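Local structure of anaphase-promoting complex subunit cut9 (Schizosaccharomyces pombe, 2XPI) at residues 425-430 and 448-453; 443-448 and 465-470; 477-482 and 496-501. The protein serves as a tetratricopeptide-repeat subunit of the anaphase-promoting complex, the ubiquitin ligase that controls progression through mitosis and G1, forms homodimers and binds hcn1. All blocks are in the same frame, centred on the assembly; numbering follows the deposited sequence.

Contact 1. Residues 425-430 and 448-453; sequences QAISAY and GMQHMQ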
loop_
_atom_site.group_PDB
_atom_site.type_symbol
_atom_site.label_atom_id
_atom_site.label_comp_id
_atom_site.label_asym_id
_atom_site.label_seq_id
_atom_site.Cartn_x
_atom_site.Cartn_y
_atom_site.Cartn_z
ATOM N N GLN A 425 -29.620 25.664 -4.925
ATOM C CA GLN A 425 -28.516 24.797 -4.603
ATOM C C GLN A 425 -28.860 23.939 -3.413
ATOM O O GLN A 425 -28.419 22.790 -3.343
ATOM C CB GLN A 425 -27.263 25.610 -4.365
ATOM C CG GLN A 425 -27.004 26.531 -5.523
ATOM C CD GLN A 425 -25.554 26.847 -5.710
ATOM O OE1 GLN A 425 -24.726 25.951 -5.859
ATOM N NE2 GLN A 425 -25.229 28.136 -5.715
ATOM N N ALA A 426 -29.649 24.474 -2.484
ATOM C CA ALA A 426 -30.063 23.685 -1.331
ATOM C C ALA A 426 -30.893 22.516 -1.815
ATOM O O ALA A 426 -30.658 21.362 -1.413
ATOM C CB ALA A 426 -30.840 24.509 -0.367
ATOM N N ILE A 427 -31.850 22.813 -2.691
ATOM C CA ILE A 427 -32.663 21.786 -3.345
ATOM C C ILE A 427 -31.882 20.737 -4.186
ATOM O O ILE A 427 -32.238 19.564 -4.173
ATOM C CB ILE A 427 -33.832 22.433 -4.147
ATOM C CG1 ILE A 427 -34.854 22.995 -3.152
ATOM C CG2 ILE A 427 -34.472 21.428 -5.134
ATOM C CD1 ILE A 427 -35.568 24.241 -3.630
ATOM N N SER A 428 -30.838 21.138 -4.913
ATOM C CA SER A 428 -29.945 20.152 -5.538
ATOM C C SER A 428 -29.366 19.203 -4.497
ATOM O O SER A 428 -29.516 17.991 -4.600
ATOM C CB SER A 428 -28.778 20.822 -6.245
ATOM O OG SER A 428 -29.219 21.559 -7.360
ATOM N N ALA A 429 -28.698 19.764 -3.497
ATOM C CA ALA A 429 -28.077 18.961 -2.469
ATOM C C ALA A 429 -29.087 18.064 -1.758
ATOM O O ALA A 429 -28.789 16.899 -1.535
ATOM C CB ALA A 429 -27.302 19.839 -1.477
ATOM N N TYR A 430 -30.275 18.575 -1.421
ATOM C CA TYR A 430 -31.287 17.744 -0.744
ATOM C C TYR A 430 -31.829 16.646 -1.653
ATOM O O TYR A 430 -32.221 15.586 -1.179
ATOM C CB TYR A 430 -32.492 18.554 -0.242
ATOM C CG TYR A 430 -32.251 19.394 0.978
ATOM C CD1 TYR A 430 -31.636 18.869 2.112
ATOM C CD2 TYR A 430 -32.654 20.729 1.002
ATOM C CE1 TYR A 430 -31.414 19.672 3.238
ATOM C CE2 TYR A 430 -32.457 21.527 2.114
ATOM C CZ TYR A 430 -31.837 21.001 3.222
ATOM O OH TYR A 430 -31.648 21.819 4.298
ATOM N N GLY A 448 -39.429 19.979 1.541
ATOM C CA GLY A 448 -40.655 20.700 1.818
ATOM C C GLY A 448 -40.399 22.097 2.376
ATOM O O GLY A 448 -40.976 23.080 1.903
ATOM N N MET A 449 -39.523 22.182 3.377
ATOM C CA MET A 449 -39.202 23.434 4.051
ATOM C C MET A 449 -38.555 24.435 3.127
ATOM O O MET A 449 -38.780 25.649 3.234
ATOM C CB MET A 449 -38.268 23.173 5.219
ATOM C CG MET A 449 -38.904 22.312 6.319
ATOM S SD MET A 449 -37.666 21.867 7.546
ATOM C CE MET A 449 -37.154 23.535 7.974
ATOM N N GLN A 450 -37.747 23.924 2.216
ATOM C CA GLN A 450 -37.041 24.772 1.282
ATOM C C GLN A 450 -38.006 25.271 0.208
ATOM O O GLN A 450 -37.885 26.410 -0.254
ATOM C CB GLN A 450 -35.872 24.001 0.667
ATOM C CG GLN A 450 -34.744 24.879 0.222
ATOM C CD GLN A 450 -34.201 25.698 1.358
ATOM O OE1 GLN A 450 -33.887 26.877 1.198
ATOM N NE2 GLN A 450 -34.111 25.091 2.523
ATOM N N HIS A 451 -38.969 24.431 -0.189
ATOM C CA HIS A 451 -39.982 24.854 -1.159
ATOM C C HIS A 451 -41.015 25.821 -0.569
ATOM O O HIS A 451 -41.591 26.637 -1.283
ATOM C CB HIS A 451 -40.651 23.661 -1.830
ATOM C CG HIS A 451 -39.851 23.087 -2.963
ATOM N ND1 HIS A 451 -39.630 23.769 -4.143
ATOM C CD2 HIS A 451 -39.210 21.900 -3.093
ATOM C CE1 HIS A 451 -38.886 23.028 -4.945
ATOM N NE2 HIS A 451 -38.619 21.891 -4.332
ATOM N N MET A 452 -41.232 25.744 0.736
ATOM C CA MET A 452 -41.985 26.782 1.424
ATOM C C MET A 452 -41.345 28.153 1.238
ATOM O O MET A 452 -42.034 29.120 0.919
ATOM C CB MET A 452 -42.116 26.466 2.904
ATOM C CG MET A 452 -43.265 25.557 3.178
ATOM S SD MET A 452 -43.690 25.497 4.908
ATOM C CE MET A 452 -42.705 24.105 5.437
ATOM N N GLN A 453 -40.029 28.223 1.431
ATOM C CA GLN A 453 -39.270 29.454 1.227
ATOM C C GLN A 453 -39.521 30.063 -0.144
ATOM O O GLN A 453 -39.670 31.268 -0.273
ATOM C CB GLN A 453 -37.780 29.171 1.350
ATOM C CG GLN A 453 -37.412 28.495 2.620
ATOM C CD GLN A 453 -37.669 29.381 3.797
ATOM O OE1 GLN A 453 -37.049 30.438 3.929
ATOM N NE2 GLN A 453 -38.595 28.969 4.667
#
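The imidazole of His451 takes the methyl CD1 of Ile427 on one face, displaced from the ring centre toward the rim. CD1 lies 4.0 Å from the ring centroid and only 20° off its normal, a CH-pi contact in which the nearest ring atom, His451 CE1, is 3.8 Å from Ile427 CD1. The imidazole also meets the ring of Tyr463 in helix 457-470, the two planes being nearly parallel. Tyr430 is engaged differently: the amide end of Gln450 comes to the CE2 edge of its ring, near the ring plane, with amide and ring planes 34° apart.

These groups sit on helices 423-435 and 442-454, which run antiparallel with the local axes 10.1 Å apart, a wide spacing bridged by side chains. Ile427 and Gln450 have the nearest backbones, CA to CA 7.0 Å. Gln450 carries the middle of the contact. Its CG is anti to the backbone N (chi1 -153°), and a bend at chi2 turns the chain across the neighbouring helix, so that CG rests 3.9 Å from Ile427 CG1 while CD lies 4.0 Å from Ala426 CB. Ile427 sends CG1 out beside its own backbone N, and the CD1 at its end reaches over the imidazole.

Tyr430 OH is hydrogen-bonded to a basic side chain of another protein's chain, probably hcn1, and His451 ND1 makes a weak hydrogen bond with Asn456. Within the pair itself the two segments share no hydrogen bond, so TPR 10 and TPR 11 are joined here by van der Waals packing, in which the aliphatic part of a glutamine does the work of an apolar residue while the neighbouring tyrosine bonds through its hydroxyl to the partner protein.

Contact 2. Residues 443-448 and 465-470; sequences PYLFLG and QSSYAL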
loop_
_atom_site.group_PDB
_atom_site.type_symbol
_atom_site.label_atom_id
_atom_site.label_comp_id
_atom_site.label_asym_id
_atom_site.label_seq_id
_atom_site.Cartn_x
_atom_site.Cartn_y
_atom_site.Cartn_z
ATOM N N PRO A 443 -35.105 13.795 4.287
ATOM C CA PRO A 443 -34.913 14.523 3.021
ATOM C C PRO A 443 -36.164 15.171 2.421
ATOM O O PRO A 443 -36.039 16.287 1.950
ATOM C CB PRO A 443 -34.352 13.452 2.094
ATOM C CG PRO A 443 -33.525 12.596 3.032
ATOM C CD PRO A 443 -34.419 12.491 4.271
ATOM N N TYR A 444 -37.328 14.528 2.442
ATOM C CA TYR A 444 -38.572 15.159 1.968
ATOM C C TYR A 444 -39.026 16.285 2.888
ATOM O O TYR A 444 -39.648 17.253 2.442
ATOM C CB TYR A 444 -39.714 14.159 1.902
ATOM C CG TYR A 444 -39.550 13.130 0.824
ATOM C CD1 TYR A 444 -38.698 13.343 -0.233
ATOM C CD2 TYR A 444 -40.250 11.944 0.872
ATOM C CE1 TYR A 444 -38.545 12.417 -1.203
ATOM C CE2 TYR A 444 -40.106 11.006 -0.095
ATOM C CZ TYR A 444 -39.256 11.243 -1.135
ATOM O OH TYR A 444 -39.106 10.281 -2.110
ATOM N N LEU A 445 -38.752 16.122 4.176
ATOM C CA LEU A 445 -38.966 17.174 5.141
ATOM C C LEU A 445 -38.238 18.427 4.679
ATOM O O LEU A 445 -38.832 19.502 4.542
ATOM C CB LEU A 445 -38.418 16.754 6.495
ATOM C CG LEU A 445 -39.253 17.249 7.658
ATOM C CD1 LEU A 445 -38.689 16.781 8.988
ATOM C CD2 LEU A 445 -39.350 18.756 7.583
ATOM N N PHE A 446 -36.942 18.277 4.430
ATOM C CA PHE A 446 -36.114 19.413 4.092
ATOM C C PHE A 446 -36.501 20.003 2.731
ATOM O O PHE A 446 -36.546 21.225 2.558
ATOM C CB PHE A 446 -34.642 19.019 4.123
ATOM C CG PHE A 446 -34.172 18.492 5.460
ATOM C CD1 PHE A 446 -34.732 18.942 6.632
ATOM C CD2 PHE A 446 -33.139 17.562 5.537
ATOM C CE1 PHE A 446 -34.290 18.459 7.870
ATOM C CE2 PHE A 446 -32.690 17.075 6.771
ATOM C CZ PHE A 446 -33.260 17.517 7.929
ATOM N N LEU A 447 -36.770 19.138 1.760
ATOM C CA LEU A 447 -37.254 19.602 0.468
ATOM C C LEU A 447 -38.546 20.424 0.653
ATOM O O LEU A 447 -38.730 21.439 0.006
ATOM C CB LEU A 447 -37.510 18.426 -0.480
ATOM C CG LEU A 447 -36.518 17.986 -1.571
ATOM C CD1 LEU A 447 -35.469 19.045 -1.848
ATOM C CD2 LEU A 447 -35.868 16.651 -1.222
ATOM N N GLY A 448 -39.429 19.979 1.541
ATOM C CA GLY A 448 -40.655 20.700 1.818
ATOM C C GLY A 448 -40.399 22.097 2.376
ATOM O O GLY A 448 -40.976 23.080 1.903
ATOM N N GLN A 465 -46.387 15.673 2.867
ATOM C CA GLN A 465 -47.237 14.474 2.965
ATOM C C GLN A 465 -46.395 13.218 2.749
ATOM O O GLN A 465 -46.610 12.186 3.383
ATOM C CB GLN A 465 -48.388 14.513 1.949
ATOM C CG GLN A 465 -49.401 15.613 2.207
ATOM C CD GLN A 465 -50.039 15.503 3.587
ATOM O OE1 GLN A 465 -50.304 14.393 4.076
ATOM N NE2 GLN A 465 -50.305 16.655 4.220
ATOM N N SER A 466 -45.423 13.321 1.850
ATOM C CA SER A 466 -44.474 12.246 1.630
ATOM C C SER A 466 -43.657 11.878 2.870
ATOM O O SER A 466 -43.637 10.706 3.213
ATOM C CB SER A 466 -43.580 12.536 0.426
ATOM O OG SER A 466 -44.312 12.400 -0.782
ATOM N N SER A 467 -43.000 12.826 3.557
ATOM C CA SER A 467 -42.313 12.426 4.795
ATOM C C SER A 467 -43.288 11.843 5.793
ATOM O O SER A 467 -43.000 10.838 6.448
ATOM C CB SER A 467 -41.485 13.529 5.472
ATOM O OG SER A 467 -41.659 14.783 4.856
ATOM N N TYR A 468 -44.446 12.473 5.922
ATOM C CA TYR A 468 -45.409 12.021 6.917
ATOM C C TYR A 468 -45.817 10.558 6.671
ATOM O O TYR A 468 -46.044 9.810 7.616
ATOM C CB TYR A 468 -46.635 12.933 6.922
ATOM C CG TYR A 468 -47.607 12.661 8.042
ATOM C CD1 TYR A 468 -48.762 11.907 7.824
ATOM C CD2 TYR A 468 -47.376 13.170 9.321
ATOM C CE1 TYR A 468 -49.667 11.662 8.858
ATOM C CE2 TYR A 468 -48.264 12.937 10.354
ATOM C CZ TYR A 468 -49.411 12.182 10.123
ATOM O OH TYR A 468 -50.285 11.950 11.169
ATOM N N ALA A 469 -45.910 10.146 5.413
ATOM C CA ALA A 469 -46.294 8.762 5.135
ATOM C C ALA A 469 -45.217 7.778 5.618
ATOM O O ALA A 469 -45.535 6.687 6.091
ATOM C CB ALA A 469 -46.602 8.558 3.653
ATOM N N LEU A 470 -43.955 8.187 5.497
ATOM C CA LEU A 470 -42.786 7.466 6.002
ATOM C C LEU A 470 -42.639 7.469 7.546
ATOM O O LEU A 470 -42.290 6.457 8.152
ATOM C CB LEU A 470 -41.524 8.094 5.393
ATOM C CG LEU A 470 -40.787 7.462 4.201
ATOM C CD1 LEU A 470 -41.555 6.334 3.510
ATOM C CD2 LEU A 470 -40.354 8.528 3.207
#
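Helices 442-454 and 457-470 run antiparallel, at 158° between their local directions, with the axes 8.2 Å apart. The backbones come nearest at Tyr444 and Ser467, whose CA atoms are 5.4 Å apart, a close approach consistent with the small side chains of Ser466 and Ser467 facing Tyr444.

Tyr444 carries most of the contact. Its CG is anti to the carbonyl carbon (chi1 -69°), which sends the ring out across helix 457-470, its CD2-CE2 side toward Ser466 and Leu470. Ser466 CB meets the ring obliquely, 3.4 Å from Tyr444 CD2, and one turn further on Leu470 CD2 stands 4.1 Å from Tyr444 CE2. The backbone N of Ser467 lies at the ring edge, near its plane. At the base of the side chain, Ser467 OG lies 3.6 Å from Tyr444 CB. Although Ser467 OG is also 3.3 Å from Leu445 N, the angle is too poor for a hydrogen bond. Both serine hydroxyls instead bond back into their own helix, Ser466 OG to Glu462 O and Ser467 OG to Tyr463 O, while Ser466 presents its CB, and Ser467 its OG, to the tyrosine. Leu445 touches Ser467 with its CB and packs also on Leu476 and Glu480 of helix 475-487.

This is the helical hairpin of TPR 11: a large aromatic early in the first helix, followed by the leucine-glycine pair Leu447-Gly448, matches the signature of the tetratricopeptide repeat.

Contact 3. Residues 477-482 and 496-501; sequences LLNELG and NHFQNA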
loop_
_atom_site.group_PDB
_atom_site.type_symbol
_atom_site.label_atom_id
_atom_site.label_comp_id
_atom_site.label_asym_id
_atom_site.label_seq_id
_atom_site.Cartn_x
_atom_site.Cartn_y
_atom_site.Cartn_z
ATOM N N LEU A 477 -41.675 18.085 11.562
ATOM C CA LEU A 477 -42.539 17.812 10.440
ATOM C C LEU A 477 -43.929 18.329 10.724
ATOM O O LEU A 477 -44.591 18.856 9.831
ATOM C CB LEU A 477 -42.603 16.305 10.221
ATOM C CG LEU A 477 -43.639 15.778 9.236
ATOM C CD1 LEU A 477 -43.322 16.222 7.825
ATOM C CD2 LEU A 477 -43.656 14.276 9.329
ATOM N N LEU A 478 -44.382 18.166 11.968
ATOM C CA LEU A 478 -45.700 18.661 12.368
ATOM C C LEU A 478 -45.703 20.177 12.367
ATOM O O LEU A 478 -46.678 20.809 11.986
ATOM C CB LEU A 478 -46.111 18.112 13.734
ATOM C CG LEU A 478 -46.303 16.591 13.778
ATOM C CD1 LEU A 478 -46.529 16.123 15.199
ATOM C CD2 LEU A 478 -47.449 16.152 12.878
ATOM N N ASN A 479 -44.597 20.769 12.785
ATOM C CA ASN A 479 -44.465 22.203 12.637
ATOM C C ASN A 479 -44.598 22.627 11.177
ATOM O O ASN A 479 -45.340 23.531 10.863
ATOM C CB ASN A 479 -43.154 22.726 13.229
ATOM C CG ASN A 479 -43.014 24.226 13.058
ATOM O OD1 ASN A 479 -42.539 24.701 12.032
ATOM N ND2 ASN A 479 -43.468 24.976 14.042
ATOM N N GLU A 480 -43.885 21.960 10.279
ATOM C CA GLU A 480 -43.927 22.332 8.869
ATOM C C GLU A 480 -45.308 22.118 8.233
ATOM O O GLU A 480 -45.758 22.923 7.426
ATOM C CB GLU A 480 -42.834 21.608 8.082
ATOM C CG GLU A 480 -41.443 21.801 8.649
ATOM C CD GLU A 480 -41.042 23.269 8.772
ATOM O OE1 GLU A 480 -41.271 24.028 7.807
ATOM O OE2 GLU A 480 -40.495 23.670 9.831
ATOM N N LEU A 481 -45.982 21.034 8.581
ATOM C CA LEU A 481 -47.341 20.829 8.105
ATOM C C LEU A 481 -48.262 21.938 8.627
ATOM O O LEU A 481 -49.248 22.301 7.978
ATOM C CB LEU A 481 -47.860 19.476 8.572
ATOM C CG LEU A 481 -47.408 18.280 7.754
ATOM C CD1 LEU A 481 -47.608 16.995 8.552
ATOM C CD2 LEU A 481 -48.168 18.261 6.431
ATOM N N GLY A 482 -47.922 22.475 9.799
ATOM C CA GLY A 482 -48.721 23.504 10.437
ATOM C C GLY A 482 -48.533 24.862 9.794
ATOM O O GLY A 482 -49.478 25.627 9.672
ATOM N N ASN A 496 -53.851 22.420 15.533
ATOM C CA ASN A 496 -53.734 21.008 15.891
ATOM C C ASN A 496 -52.322 20.491 15.643
ATOM O O ASN A 496 -51.749 19.773 16.464
ATOM C CB ASN A 496 -54.758 20.166 15.125
ATOM C CG ASN A 496 -56.196 20.596 15.400
ATOM O OD1 ASN A 496 -57.073 20.414 14.556
ATOM N ND2 ASN A 496 -56.445 21.165 16.582
ATOM N N HIS A 497 -51.756 20.872 14.505
ATOM C CA HIS A 497 -50.412 20.454 14.166
ATOM C C HIS A 497 -49.379 21.038 15.116
ATOM O O HIS A 497 -48.560 20.301 15.661
ATOM C CB HIS A 497 -50.097 20.786 12.713
ATOM C CG HIS A 497 -50.652 19.789 11.748
ATOM N ND1 HIS A 497 -51.105 20.133 10.493
ATOM C CD2 HIS A 497 -50.829 18.449 11.858
ATOM C CE1 HIS A 497 -51.532 19.048 9.869
ATOM N NE2 HIS A 497 -51.372 18.013 10.673
ATOM N N PHE A 498 -49.414 22.348 15.330
ATOM C CA PHE A 498 -48.538 22.966 16.325
ATOM C C PHE A 498 -48.660 22.360 17.718
ATOM O O PHE A 498 -47.648 22.132 18.386
ATOM C CB PHE A 498 -48.774 24.462 16.401
ATOM C CG PHE A 498 -48.516 25.161 15.118
ATOM C CD1 PHE A 498 -47.434 24.805 14.337
ATOM C CD2 PHE A 498 -49.355 26.161 14.679
ATOM C CE1 PHE A 498 -47.191 25.441 13.163
ATOM C CE2 PHE A 498 -49.111 26.797 13.503
ATOM C CZ PHE A 498 -48.031 26.438 12.741
ATOM N N GLN A 499 -49.886 22.107 18.165
ATOM C CA GLN A 499 -50.084 21.541 19.496
ATOM C C GLN A 499 -49.471 20.149 19.604
ATOM O O GLN A 499 -49.030 19.733 20.671
ATOM C CB GLN A 499 -51.566 21.514 19.879
ATOM C CG GLN A 499 -52.072 22.809 20.474
ATOM C CD GLN A 499 -53.599 22.876 20.546
ATOM O OE1 GLN A 499 -54.160 23.802 21.148
ATOM N NE2 GLN A 499 -54.276 21.901 19.931
ATOM N N ASN A 500 -49.435 19.430 18.489
ATOM C CA ASN A 500 -48.872 18.089 18.492
ATOM C C ASN A 500 -47.362 18.046 18.377
ATOM O O ASN A 500 -46.731 17.135 18.903
ATOM C CB ASN A 500 -49.533 17.219 17.435
ATOM C CG ASN A 500 -50.468 16.216 18.047
ATOM O OD1 ASN A 500 -51.654 16.484 18.233
ATOM N ND2 ASN A 500 -49.928 15.061 18.414
ATOM N N ALA A 501 -46.781 19.023 17.687
ATOM C CA ALA A 501 -45.337 19.186 17.700
ATOM C C ALA A 501 -44.910 19.356 19.152
ATOM O O ALA A 501 -44.078 18.611 19.648
ATOM C CB ALA A 501 -44.927 20.402 16.888
#
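The helix pair of TPR 12 closes here, with the small-against-large packing characteristic of tetratricopeptide repeats: Gly482 of helix 475-487 faces the phenylalanine Phe498 of helix 491-507, and Ala501 follows one turn later. The helices are antiparallel with local axes 7.8 Å apart, and Gly482 CA comes within 5.1 Å of His497 CA.

Phe498 reaches across with its ring tip. Its CZ lies 3.4 Å from Gly482 C, obliquely to the ring, while Asn479 O meets the ring edge, 3.5 Å from Phe498 CE1. A CB on Gly482 would collide with this ring. Beside it, His497 drops its CB 3.5 Å from Leu478 O, and its imidazole takes Leu481 CB over one face, 4.0 Å from the ring centroid, as a CH-pi contact. Leu478 points toward the second helix: its CB is 4.1 Å from Ala501 CB, and CD1 extends over the backbone between Asn500 and Ala501.

Phe498 also packs on Asn521 and Leu522 of helix 516-528 and on an apolar side chain of another protein's chain. An alanine here would remove the ring and would probably loosen the packing over Gly482 as well as the seam with helix 516-528. Cohesion thus comes from shape: aromatic and aliphatic carbon laid against backbone carbonyls and a side-chain-free glycine, without a hydrogen bond between the segments.

The three contacts follow one another along the superhelix through TPR 10, 11 and 12. Contacts 2 and 3 each close the hairpin of a single repeat, whereas contact 1 joins two repeats; it shares helix 442-454, and Gly448, with contact 2. Contacts 1 and 3 are buried, contact 2 only partly. Spacing follows place: axes are closest in contact 3, where glycine and backbone meet an aromatic ring, and widest in contact 1, where longer side chains fill the gap. Leu477 of contact 3 packs on Ser467 of contact 2, and Glu480 reaches Met449 and Met452 of contact 1, while Tyr430 packs against Phe446 and Leu447.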